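Local coordinates for endoglucanase (Clostridium thermocellum, PDB 2YIK), which probably hydrolyses internal beta-1,4-glucosidic bonds of cellulose as a family 9 glycoside hydrolase, at residues N396-Q400 / Q424-L428. Numbering follows the deposited sequence.
Sequences NTAAQ and QMDYL
Gln400 reaches with its amide over Gln424 and Met425, NE2 lying 3.5 Å from Gln424 CB and OE1 3.3 Å from Met425 CE. The contact joins two consecutive, roughly antiparallel helices, 392-408 and 416-428, of the alpha-helical (α/α)6-barrel fold of family 9 glycoside hydrolases; their short segments run at 147° with axes 10.7 Å apart, a spacing filled by side chains that cross one another. The amide of Gln400 is held by its own helix: NE2 donates to Asn396 OD1 one turn back at 2.7 Å, with an N-H...O angle of 169° and the acceptor within the Gln400 amide plane. This bond limits rotation of the carboxamide and directs OE1 at the methionine. With CG anti to the backbone N (chi1 -174°), Asn396 points its amide at the other helix, OD1 3.3 Å from Gln424 CB; its ND2 bonds to the carbonyl O of Val385, so both ends of this buried amide are engaged. Met425, bent at chi2 and chi3, folds its methyl back toward Gln400, and both residues also touch Leu512 of helix 499-516. Beside the amides the packing turns apolar, Leu428 CD1 meeting Thr397 CG2 at 3.8 Å.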
loop_
_atom_site.group_PDB
_atom_site.type_symbol
_atom_site.label_atom_id
_atom_site.label_comp_id
_atom_site.label_asym_id
_atom_site.label_seq_id
_atom_site.Cartn_x
_atom_site.Cartn_y
_atom_site.Cartn_z
ATOM N N ASN A 396 0.899 9.314 -10.253
ATOM C CA ASN A 396 -0.250 9.746 -11.028
ATOM C C ASN A 396 -1.538 9.053 -10.586
ATOM O O ASN A 396 -2.550 9.712 -10.365
ATOM C CB ASN A 396 -0.005 9.493 -12.519
ATOM C CG ASN A 396 -1.117 10.053 -13.397
ATOM O OD1 ASN A 396 -2.198 9.480 -13.492
ATOM N ND2 ASN A 396 -0.853 11.184 -14.031
ATOM N N THR A 397 -1.506 7.730 -10.460
ATOM C CA THR A 397 -2.700 7.001 -10.047
ATOM C C THR A 397 -3.109 7.323 -8.604
ATOM O O THR A 397 -4.286 7.220 -8.261
ATOM C CB THR A 397 -2.536 5.467 -10.246
ATOM O OG1 THR A 397 -1.353 4.998 -9.586
ATOM C CG2 THR A 397 -2.459 5.147 -11.734
ATOM N N ALA A 398 -2.146 7.729 -7.776
ATOM C CA ALA A 398 -2.443 8.107 -6.395
ATOM C C ALA A 398 -3.243 9.406 -6.438
ATOM O O ALA A 398 -4.182 9.597 -5.663
ATOM C CB ALA A 398 -1.164 8.309 -5.609
ATOM N N ALA A 399 -2.865 10.303 -7.343
ATOM C CA ALA A 399 -3.582 11.565 -7.498
ATOM C C ALA A 399 -4.977 11.256 -8.030
ATOM O O ALA A 399 -5.956 11.886 -7.634
ATOM C CB ALA A 399 -2.840 12.488 -8.467
ATOM N N GLN A 400 -5.059 10.289 -8.942
ATOM C CA GLN A 400 -6.344 9.884 -9.507
ATOM C C GLN A 400 -7.258 9.401 -8.383
ATOM O O GLN A 400 -8.433 9.768 -8.315
ATOM C CB GLN A 400 -6.155 8.754 -10.526
ATOM C CG GLN A 400 -5.527 9.166 -11.857
ATOM C CD GLN A 400 -5.501 8.015 -12.854
ATOM O OE1 GLN A 400 -6.482 7.281 -12.986
ATOM N NE2 GLN A 400 -4.385 7.856 -13.563
ATOM N N GLN A 424 -6.136 10.874 -17.363
ATOM C CA GLN A 424 -4.854 10.294 -16.993
ATOM C C GLN A 424 -4.861 8.765 -17.084
ATOM O O GLN A 424 -3.890 8.171 -17.555
ATOM C CB GLN A 424 -4.448 10.756 -15.588
ATOM C CG GLN A 424 -4.191 12.264 -15.471
ATOM C CD GLN A 424 -3.204 12.783 -16.512
ATOM O OE1 GLN A 424 -3.585 13.474 -17.465
ATOM N NE2 GLN A 424 -1.933 12.448 -16.337
ATOM N N MET A 425 -5.943 8.123 -16.644
ATOM C CA MET A 425 -6.009 6.663 -16.735
ATOM C C MET A 425 -6.032 6.251 -18.206
ATOM O O MET A 425 -5.383 5.273 -18.594
ATOM C CB MET A 425 -7.256 6.106 -16.043
ATOM C CG MET A 425 -7.276 4.579 -15.992
ATOM S SD MET A 425 -5.848 3.912 -15.077
ATOM C CE MET A 425 -6.513 4.008 -13.345
ATOM N N ASP A 426 -6.776 6.993 -19.022
ATOM C CA ASP A 426 -6.832 6.677 -20.449
ATOM C C ASP A 426 -5.436 6.828 -21.071
ATOM O O ASP A 426 -5.073 6.052 -21.959
ATOM C CB ASP A 426 -7.855 7.563 -21.176
ATOM C CG ASP A 426 -9.294 7.208 -20.821
ATOM O OD1 ASP A 426 -9.515 6.210 -20.098
ATOM O OD2 ASP A 426 -10.213 7.925 -21.273
ATOM N N TYR A 427 -4.650 7.806 -20.613
ATOM C CA TYR A 427 -3.291 7.956 -21.144
ATOM C C TYR A 427 -2.517 6.691 -20.785
ATOM O O TYR A 427 -1.853 6.089 -21.635
ATOM C CB TYR A 427 -2.561 9.171 -20.537
ATOM C CG TYR A 427 -1.081 9.272 -20.922
ATOM C CD1 TYR A 427 -0.138 8.414 -20.360
ATOM C CD2 TYR A 427 -0.631 10.204 -21.870
ATOM C CE1 TYR A 427 1.211 8.466 -20.730
ATOM C CE2 TYR A 427 0.725 10.267 -22.245
ATOM C CZ TYR A 427 1.638 9.389 -21.671
ATOM O OH TYR A 427 2.973 9.399 -22.037
ATOM N N LEU A 428 -2.600 6.285 -19.521
ATOM C CA LEU A 428 -1.886 5.094 -19.078
ATOM C C LEU A 428 -2.380 3.816 -19.752
ATOM O O LEU A 428 -1.631 2.849 -19.859
ATOM C CB LEU A 428 -1.959 4.959 -17.550
ATOM C CG LEU A 428 -1.080 5.952 -16.772
ATOM C CD1 LEU A 428 -1.391 5.867 -15.278
ATOM C CD2 LEU A 428 0.391 5.654 -17.033
#